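Local coordinates for putative chemotaxis protein (Desulfovibrio vulgaris str. Hildenborough, PDB 3H4Y) that probably acts in bacterial chemotaxis as a CheX-like protein, a family whose characterised members dephosphorylate the response regulator CheY, at residues 70-73 / 74-78; 83-86 / 87-91; 105-109 / 110-114. All coordinates share one frame; numbering follows the deposited sequence. Where two conformers were deposited one is given.

Contact 1 of 3, residues 70-73 / 74-78; sequences IALV and KGMLG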
ATOM      1  N   ILE A  70      16.030   3.908  10.530  1.00  9.58           N
ATOM      2  CA  ILE A  70      17.467   3.590  10.520  1.00 11.63           C
ATOM      3  C   ILE A  70      17.839   2.781  11.764  1.00 10.96           C
ATOM      4  O   ILE A  70      18.540   1.765  11.683  1.00 10.16           O
ATOM      5  CB  ILE A  70      18.336   4.856  10.404  1.00 12.49           C
ATOM      6  CG1 ILE A  70      18.191   5.461   9.011  1.00 17.23           C
ATOM      7  CG2 ILE A  70      19.814   4.540  10.676  1.00 14.38           C
ATOM      8  CD1 ILE A  70      18.756   6.909   8.907  1.00 21.48           C
ATOM      9  N   ALA A  71      17.344   3.195  12.932  1.00 10.72           N
ATOM     10  CA  ALA A  71      17.628   2.487  14.156  1.00 10.93           C
ATOM     11  C   ALA A  71      17.003   1.121  14.196  1.00 10.01           C
ATOM     12  O   ALA A  71      17.604   0.158  14.732  1.00 11.08           O
ATOM     13  CB  ALA A  71      17.144   3.329  15.371  1.00 12.32           C
ATOM     14  N   LEU A  72      15.808   1.011  13.634  1.00  9.65           N
ATOM     15  CA  LEU A  72      15.143  -0.279  13.495  1.00 11.87           C
ATOM     16  C   LEU A  72      15.993  -1.253  12.690  1.00 12.13           C
ATOM     17  O   LEU A  72      16.215  -2.381  13.099  1.00 11.77           O
ATOM     18  CB  LEU A  72      13.806  -0.102  12.791  1.00 12.49           C
ATOM     19  CG  LEU A  72      13.064  -1.378  12.433  1.00 15.08           C
ATOM     20  CD1 LEU A  72      12.433  -1.910  13.726  1.00 15.22           C
ATOM     21  CD2 LEU A  72      11.998  -1.109  11.409  1.00 13.61           C
ATOM     22  N   VAL A  73      16.473  -0.800  11.540  1.00 11.25           N
ATOM     23  CA  VAL A  73      17.251  -1.671  10.669  1.00 12.60           C
ATOM     24  C   VAL A  73      18.562  -2.080  11.325  1.00 13.74           C
ATOM     25  O   VAL A  73      18.967  -3.261  11.285  1.00 15.73           O
ATOM     26  CB  VAL A  73      17.467  -1.016   9.252  1.00 17.32           C
ATOM     27  CG1 VAL A  73      18.418  -1.885   8.423  1.00 24.57           C
ATOM     28  CG2 VAL A  73      16.136  -0.821   8.577  1.00 21.52           C
ATOM     29  N   LYS A  74      19.221  -1.143  12.001  1.00 13.10           N
ATOM     30  CA  LYS A  74      20.423  -1.487  12.750  1.00 16.91           C
ATOM     31  C   LYS A  74      20.114  -2.526  13.828  1.00 14.81           C
ATOM     32  O   LYS A  74      20.881  -3.460  14.036  1.00 15.58           O
ATOM     33  CB  LYS A  74      21.031  -0.248  13.399  1.00 18.12           C
ATOM     34  CG  LYS A  74      21.684   0.700  12.430  1.00 27.33           C
ATOM     35  CD  LYS A  74      22.204   1.950  13.167  1.00 34.43           C
ATOM     36  CE  LYS A  74      22.756   2.999  12.196  1.00 42.88           C
ATOM     37  NZ  LYS A  74      22.918   4.349  12.858  1.00 45.86           N
ATOM     38  N   GLY A  75      19.005  -2.363  14.550  1.00 11.53           N
ATOM     39  CA  GLY A  75      18.657  -3.349  15.580  1.00 11.01           C
ATOM     40  C   GLY A  75      18.393  -4.740  15.014  1.00 14.92           C
ATOM     41  O   GLY A  75      18.734  -5.754  15.639  1.00 17.30           O
HETATM   42  N   MSE A  76      17.790  -4.787  13.834  1.00 15.05           N
HETATM   43  CA  MSE A  76      17.434  -6.064  13.187  1.00 15.56           C
HETATM   44  C   MSE A  76      18.607  -6.783  12.548  1.00 19.39           C
HETATM   45  O   MSE A  76      18.715  -8.018  12.625  1.00 16.15           O
HETATM   46  CB  MSE A  76      16.377  -5.843  12.129  1.00 17.07           C
HETATM   47  CG  MSE A  76      15.068  -5.490  12.713  1.00 16.69           C
HETATM   48 SE   MSE A  76      13.671  -5.079  11.425  0.75 12.86          SE
HETATM   49  CE  MSE A  76      13.392  -6.824  10.713  1.00 20.80           C
ATOM     50  N   LEU A  77      19.498  -6.028  11.918  1.00 17.30           N
ATOM     51  CA  LEU A  77      20.527  -6.636  11.102  1.00 18.95           C
ATOM     52  C   LEU A  77      21.910  -6.518  11.681  1.00 22.14           C
ATOM     53  O   LEU A  77      22.794  -7.268  11.282  1.00 25.20           O
ATOM     54  CB  LEU A  77      20.507  -5.996   9.703  1.00 17.01           C
ATOM     55  CG  LEU A  77      19.164  -6.071   8.993  1.00 22.40           C
ATOM     56  CD1 LEU A  77      19.283  -5.478   7.585  1.00 25.30           C
ATOM     57  CD2 LEU A  77      18.611  -7.505   8.946  1.00 26.13           C
ATOM     58  N   GLY A  78      22.107  -5.606  12.623  1.00 24.43           N
ATOM     59  CA  GLY A  78      23.418  -5.349  13.202  1.00 30.96           C
ATOM     60  C   GLY A  78      24.073  -4.194  12.459  1.00 34.98           C
ATOM     61  O   GLY A  78      23.472  -3.595  11.573  1.00 33.61           O
TER

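Contact 2 of 3, residues 83-86 / 87-91; sequences DILQ and DTKDA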
ATOM      1  N   ASP A  83      24.054  -2.621   2.255  1.00 26.68           N
ATOM      2  CA  ASP A  83      22.968  -2.124   1.380  1.00 23.84           C
ATOM      3  C   ASP A  83      21.818  -1.557   2.193  1.00 21.64           C
ATOM      4  O   ASP A  83      20.725  -2.168   2.302  1.00 20.58           O
ATOM      5  CB  ASP A  83      22.478  -3.201   0.426  1.00 23.08           C
ATOM      6  CG  ASP A  83      21.552  -2.636  -0.664  1.00 23.23           C
ATOM      7  OD1 ASP A  83      21.035  -1.488  -0.515  1.00 23.41           O
ATOM      8  OD2 ASP A  83      21.323  -3.348  -1.662  1.00 22.45           O
ATOM      9  N   ILE A  84      22.048  -0.372   2.747  1.00 19.48           N
ATOM     10  CA  ILE A  84      21.055   0.226   3.628  1.00 20.57           C
ATOM     11  C   ILE A  84      19.680   0.403   2.938  1.00 19.87           C
ATOM     12  O   ILE A  84      18.634   0.242   3.579  1.00 19.94           O
ATOM     13  CB  ILE A  84      21.558   1.574   4.227  1.00 24.46           C
ATOM     14  CG1 ILE A  84      20.672   2.057   5.387  1.00 28.49           C
ATOM     15  CG2 ILE A  84      21.664   2.655   3.139  1.00 28.93           C
ATOM     16  CD1 ILE A  84      20.781   1.233   6.672  1.00 30.30           C
ATOM     17  N   LEU A  85      19.668   0.716   1.641  1.00 17.80           N
ATOM     18  CA  LEU A  85      18.391   0.931   0.934  1.00 17.35           C
ATOM     19  C   LEU A  85      17.534  -0.340   0.859  1.00 17.70           C
ATOM     20  O   LEU A  85      16.385  -0.344   1.283  1.00 16.77           O
ATOM     21  CB  LEU A  85      18.622   1.481  -0.490  1.00 17.60           C
ATOM     22  CG  LEU A  85      17.339   1.760  -1.292  1.00 19.28           C
ATOM     23  CD1 LEU A  85      16.422   2.672  -0.506  1.00 22.23           C
ATOM     24  CD2 LEU A  85      17.668   2.368  -2.661  1.00 22.04           C
ATOM     25  N   GLN A  86      18.074  -1.418   0.315  1.00 14.53           N
ATOM     26  CA  GLN A  86      17.299  -2.637   0.190  1.00 15.86           C
ATOM     27  C   GLN A  86      17.031  -3.230   1.567  1.00 14.85           C
ATOM     28  O   GLN A  86      15.942  -3.790   1.821  1.00 16.32           O
ATOM     29  CB  GLN A  86      17.978  -3.677  -0.704  1.00 16.74           C
ATOM     30  CG  GLN A  86      17.071  -4.888  -1.082  1.00 19.89           C
ATOM     31  CD  GLN A  86      15.851  -4.492  -1.949  1.00 25.20           C
ATOM     32  OE1 GLN A  86      16.007  -3.823  -2.963  1.00 21.88           O
ATOM     33  NE2 GLN A  86      14.635  -4.915  -1.545  1.00 23.55           N
ATOM     34  N   ASP A  87      18.001  -3.098   2.463  1.00 17.21           N
ATOM     35  CA  ASP A  87      17.803  -3.573   3.834  1.00 15.80           C
ATOM     36  C   ASP A  87      16.708  -2.866   4.580  1.00 16.50           C
ATOM     37  O   ASP A  87      16.003  -3.511   5.388  1.00 19.30           O
ATOM     38  CB  ASP A  87      19.075  -3.430   4.663  1.00 19.01           C
ATOM     39  CG  ASP A  87      20.169  -4.404   4.242  1.00 19.09           C
ATOM     40  OD1 ASP A  87      19.927  -5.330   3.431  1.00 23.26           O
ATOM     41  OD2 ASP A  87      21.292  -4.204   4.771  1.00 26.23           O
ATOM     42  N   THR A  88      16.600  -1.549   4.410  1.00 13.86           N
ATOM     43  CA  THR A  88      15.554  -0.786   5.065  1.00 14.39           C
ATOM     44  C   THR A  88      14.209  -1.272   4.499  1.00 14.47           C
ATOM     45  O   THR A  88      13.274  -1.470   5.258  1.00 14.63           O
ATOM     46  CB  THR A  88      15.754   0.730   4.888  1.00 15.60           C
ATOM     47  OG1 THR A  88      17.014   1.108   5.475  1.00 21.04           O
ATOM     48  CG2 THR A  88      14.643   1.519   5.556  1.00 17.58           C
ATOM     49  N   LYS A  89      14.128  -1.480   3.186  1.00 13.09           N
ATOM     50  CA  LYS A  89      12.897  -1.971   2.557  1.00 10.27           C
ATOM     51  C   LYS A  89      12.495  -3.332   3.113  1.00 11.35           C
ATOM     52  O   LYS A  89      11.338  -3.546   3.510  1.00 12.19           O
ATOM     53  CB  LYS A  89      13.036  -2.065   1.027  1.00 10.17           C
ATOM     54  CG  LYS A  89      13.144  -0.729   0.308  1.00 14.71           C
ATOM     55  CD  LYS A  89      13.276  -0.971  -1.182  1.00 13.92           C
ATOM     56  CE  LYS A  89      13.650   0.274  -1.933  1.00 16.45           C
ATOM     57  NZ  LYS A  89      13.464   0.055  -3.401  1.00 12.47           N
ATOM     58  N   ASP A  90      13.436  -4.264   3.080  1.00 12.36           N
ATOM     59  CA  ASP A  90      13.146  -5.644   3.496  1.00 14.58           C
ATOM     60  C   ASP A  90      12.806  -5.692   4.962  1.00 16.48           C
ATOM     61  O   ASP A  90      11.836  -6.370   5.330  1.00 16.39           O
ATOM     62  CB  ASP A  90      14.308  -6.586   3.171  1.00 17.78           C
ATOM     63  CG  ASP A  90      14.534  -6.753   1.687  1.00 22.47           C
ATOM     64  OD1 ASP A  90      13.647  -6.425   0.854  1.00 22.09           O
ATOM     65  OD2 ASP A  90      15.614  -7.266   1.352  1.00 28.14           O
ATOM     66  N   ALA A  91      13.525  -4.937   5.783  1.00 14.78           N
ATOM     67  CA  ALA A  91      13.267  -4.856   7.222  1.00 17.74           C
ATOM     68  C   ALA A  91      11.893  -4.260   7.563  1.00 16.51           C
ATOM     69  O   ALA A  91      11.163  -4.875   8.358  1.00 13.80           O
ATOM     70  CB  ALA A  91      14.342  -4.039   7.914  1.00 20.92           C
TER
HETATM   71  O   HOH W   1      14.494  -2.376  -4.491  1.00 26.92           O

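Contact 3 of 3, residues 105-109 / 110-114; sequences AGLAE and MGMVF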
ATOM      1  N   ALA A 105      -4.027 -12.411  14.036  1.00  8.73           N
ATOM      2  CA  ALA A 105      -4.280 -13.557  14.936  1.00  9.47           C
ATOM      3  C   ALA A 105      -5.112 -13.083  16.111  1.00  9.12           C
ATOM      4  O   ALA A 105      -6.060 -13.765  16.533  1.00 10.67           O
ATOM      5  CB  ALA A 105      -2.960 -14.188  15.427  1.00  9.26           C
ATOM      6  N   GLY A 106      -4.761 -11.938  16.677  1.00  8.90           N
ATOM      7  CA  GLY A 106      -5.519 -11.356  17.789  1.00 10.20           C
ATOM      8  C   GLY A 106      -6.934 -10.925  17.407  1.00  9.78           C
ATOM      9  O   GLY A 106      -7.893 -11.180  18.144  1.00 10.36           O
ATOM     10  N   LEU A 107      -7.065 -10.262  16.258  1.00  8.77           N
ATOM     11  CA  LEU A 107      -8.380  -9.842  15.733  1.00  8.27           C
ATOM     12  C   LEU A 107      -9.273 -11.068  15.524  1.00  9.41           C
ATOM     13  O   LEU A 107     -10.474 -11.024  15.819  1.00 10.72           O
ATOM     14  CB  LEU A 107      -8.232  -9.062  14.429  1.00  8.05           C
ATOM     15  CG  LEU A 107      -7.637  -7.679  14.599  1.00 11.21           C
ATOM     16  CD1 LEU A 107      -7.173  -7.183  13.233  1.00 12.19           C
ATOM     17  CD2 LEU A 107      -8.594  -6.688  15.249  1.00 13.97           C
ATOM     18  N   ALA A 108      -8.708 -12.167  15.027  1.00  9.57           N
ATOM     19  CA  ALA A 108      -9.490 -13.396  14.782  1.00 11.01           C
ATOM     20  C   ALA A 108     -10.021 -13.985  16.091  1.00 13.88           C
ATOM     21  O   ALA A 108     -11.168 -14.484  16.129  1.00 12.72           O
ATOM     22  CB  ALA A 108      -8.664 -14.426  14.001  1.00 13.28           C
ATOM     23  N   GLU A 109      -9.240 -13.893  17.160  1.00 13.37           N
ATOM     24  CA  GLU A 109      -9.701 -14.251  18.529  1.00 15.04           C
ATOM     25  C   GLU A 109     -10.842 -13.348  19.023  1.00 15.43           C
ATOM     26  O   GLU A 109     -11.691 -13.787  19.815  1.00 14.05           O
ATOM     27  CB  GLU A 109      -8.529 -14.242  19.512  1.00 16.94           C
ATOM     28  CG  GLU A 109      -7.524 -15.360  19.214  1.00 20.67           C
ATOM     29  CD  GLU A 109      -6.190 -15.199  19.945  1.00 36.25           C
ATOM     30  OE1 GLU A 109      -6.027 -14.205  20.692  1.00 41.66           O
ATOM     31  OE2 GLU A 109      -5.301 -16.071  19.754  1.00 36.37           O
HETATM   32  N   MSE A 110     -10.878 -12.108  18.533  1.00 13.46           N
HETATM   33  CA  MSE A 110     -11.933 -11.160  18.861  1.00 14.61           C
HETATM   34  C   MSE A 110     -13.133 -11.307  17.922  1.00 12.18           C
HETATM   35  O   MSE A 110     -14.065 -10.523  18.017  1.00 17.19           O
HETATM   36  CB  MSE A 110     -11.392  -9.722  18.802  1.00 14.49           C
HETATM   37  CG  MSE A 110     -10.416  -9.430  19.891  1.00 18.74           C
HETATM   38 SE   MSE A 110      -9.587  -7.686  19.513  0.75 19.37          SE
HETATM   39  CE  MSE A 110     -11.073  -6.544  19.798  1.00 26.27           C
ATOM     40  N   GLY A 111     -13.085 -12.258  16.999  1.00 12.51           N
ATOM     41  CA  GLY A 111     -14.187 -12.514  16.081  1.00 15.91           C
ATOM     42  C   GLY A 111     -14.118 -11.890  14.698  1.00 15.83           C
ATOM     43  O   GLY A 111     -15.089 -11.962  13.937  1.00 18.23           O
HETATM   44  N   MSE A 112     -12.987 -11.287  14.365  1.00 13.65           N
HETATM   45  CA  MSE A 112     -12.808 -10.683  13.051  0.50 14.17           C
HETATM   46  C   MSE A 112     -11.673 -11.338  12.305  1.00 13.97           C
HETATM   47  O   MSE A 112     -10.522 -11.117  12.614  1.00 13.70           O
HETATM   48  CB  MSE A 112     -12.543  -9.203  13.181  0.50 15.59           C
HETATM   49  CG  MSE A 112     -13.801  -8.411  13.214  0.50 20.67           C
HETATM   50 SE   MSE A 112     -13.281  -6.601  13.056  0.38 30.32          SE
HETATM   51  CE  MSE A 112     -12.716  -6.344  14.875  0.50  6.94           C
ATOM     52  N   VAL A 113     -12.027 -12.147  11.318  1.00 11.57           N
ATOM     53  CA  VAL A 113     -11.057 -12.903  10.533  1.00 12.48           C
ATOM     54  C   VAL A 113     -10.697 -12.169   9.253  1.00  9.97           C
ATOM     55  O   VAL A 113     -11.564 -11.886   8.419  1.00 12.23           O
ATOM     56  CB  VAL A 113     -11.618 -14.248  10.147  1.00 12.79           C
ATOM     57  CG1 VAL A 113     -10.611 -15.019   9.336  1.00 18.11           C
ATOM     58  CG2 VAL A 113     -12.009 -15.035  11.436  1.00 15.59           C
ATOM     59  N   PHE A 114      -9.396 -11.862   9.144  1.00  9.94           N
ATOM     60  CA  PHE A 114      -8.807 -11.213   7.977  1.00  9.22           C
ATOM     61  C   PHE A 114      -7.651 -12.021   7.443  1.00 11.12           C
ATOM     62  O   PHE A 114      -6.822 -12.512   8.227  1.00 10.66           O
ATOM     63  CB  PHE A 114      -8.210  -9.873   8.360  1.00  9.72           C
ATOM     64  CG  PHE A 114      -9.195  -8.817   8.753  1.00 10.78           C
ATOM     65  CD1 PHE A 114      -9.872  -8.069   7.779  1.00  9.86           C
ATOM     66  CD2 PHE A 114      -9.398  -8.527  10.088  1.00 13.65           C
ATOM     67  CE1 PHE A 114     -10.719  -7.063   8.138  1.00 10.53           C
ATOM     68  CE2 PHE A 114     -10.287  -7.521  10.480  1.00 13.03           C
ATOM     69  CZ  PHE A 114     -10.952  -6.782   9.520  1.00  9.34           C
TER

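Contact 1 of 3, residues 70-73 / 74-78
Ile70 and Lys74 open the last two turns of helix 66-77, joined by a backbone bond from Lys74 N to Ile70 O of 3.0 Å that is close to straight (167° at the hydrogen). Three further i to i+4 bonds follow, from Gly75, Met76 and Leu77 to Ala71, Leu72 and Val73. Gly78 then leaves the helix with a positive phi (95°), while its own N still bonds to Lys74 O at 2.8 Å.

Side chains one turn apart pair along this backbone. Lys74 sends CG back beside its own N (chi1 -72°) and then runs fully extended alongside Ile70, bringing Lys74 CE to 3.7 Å from Ile70 CG2. The selenomethionine Met76 likewise lies next to Leu72, both pointing the same way; its SE rests 3.9 Å from Leu72 CG and also touches Leu72 CD1, before the bend at chi3 carries the terminal methyl onward. Val73 and Leu77 meet at an angle instead, through a single methyl each, Val73 CG1 and Leu77 CD1, 3.8 Å apart.

Leu72, Val73 and Met76 also touch the neighbouring helices: Leu72 packs on Leu21 and Ala25 of helix 10-25, Val73 on Ala91 of helix 84-109, and Met76 on both helices through Ala25, Ala91 and Val95. The result is a helix end with Lys74, Gly75 and Leu77 exposed and Leu72 and Val73 buried, terminated by a glycine of positive phi in the helical layer of this CheX-like fold.

Contact 2 of 3, residues 83-86 / 87-91
Asp87 is the first residue of 87-91 to reach back, its N bonding to Asp83 O at 2.9 Å at the start of helix 84-109. Asp83 is the N-cap: its OD1 accepts from Gln86 N in a nearly straight bond (173°), the donor standing above the carboxylate plane. The side chain of Asp87 packs on Leu77 of helix 66-77.

Thr88 follows and grips Ile84 O twice, through its backbone N and through OG1, which lies 2.6 Å from Ile84 O. The two donors come from opposite faces of the carbonyl plane. With OG1 placed beside its own backbone N (chi1 -61°), the hydroxyl turns down onto the preceding turn, where Ile84 CG1 lies 3.8 Å from Thr88 OG1.

Lys89 stretches out in an extended chain that passes across Leu85, with Lys89 CE 3.9 Å from Leu85 CD1. Its ammonium group bonds to Ser130 of the second subunit, and also to a water that in turn donates to Gln86 OE1, 2.6 Å away.

Asp90 completes the set. Gln86 folds at chi2 (65°) so that NE2 donates to Asp90 OD1 at 3.0 Å; the acceptor lies in the amide plane, whereas the amide meets the carboxylate from above its plane.

Both ends of the Gln86 amide are therefore engaged, NE2 by a carboxylate and OE1 by water, which fixes its rotation. The Asp83 cap takes up the backbone N-H of the same residue. Separately, the Gln86 amide bridges Asp90 and, through the water, Lys89, whose bond to Ser130 of the second subunit carries this polar chain to the subunit interface.

Contact 3 of 3, residues 105-109 / 110-114
Leu107 forms the packed side of this helix end, its two methyls reaching different residues of 110-114. Leu107 CD1 lies 4.1 Å from Phe114 CD2, obliquely to the ring, while in one of two conformers of the selenomethionine Met112 the terminal methyl CE comes to 4.2 Å from Leu107 CD2. Placing CG beside the backbone N (chi1 -71°) directs this fork under the returning chain. Beyond it, Phe153 of strand 147-155 packs against both Leu107 and Phe114, and Pro12 and Phe13 of helix 10-25 also pack on Leu107.

The opposite character prevails around Glu109, Met110 and Gly111, which are exposed. Met110 folds its chain back over the last turn, where its CG approaches Gly106 O to 3.5 Å, and its selenium makes a long contact with Leu107 CD2. At the outer edge, Ala108 CB and Val113 CG2 touch lightly at 4.3 Å.

Backbone polarity is settled by a Schellman motif. Gly111, with phi 97°, lets the chain reverse, so that Met112 N bonds to Leu107 O at 2.9 Å and Gly111 N bonds to Ala108 O. Leu107 O also receives a weak bond from Met110 N, whose other acceptor is Gly106 O. The carbonyls of Gly106, Leu107 and Ala108 thus find donors in the turn, while apolar contacts around Leu107 lie where the chain leads into strand 114-124.

Contacts 1 and 2 are neighbours, their centres 10 Å apart, and pack the end of helix 66-77 against the start of helix 84-109, where Val73 CG2 lies 3.6 Å from Thr88 CA. Contact 3 shares helix 84-109 with contact 2 but closes its far end, about 31 Å away between centres and across the chain's centre. All three are partly buried. Contact 1 is chiefly apolar and faces other helices; contact 2 is the most polar and alone reaches the second subunit; contact 3 combines backbone capping with packing toward the sheet. One helix therefore carries a side-chain cap at its start and a backbone cap at its finish.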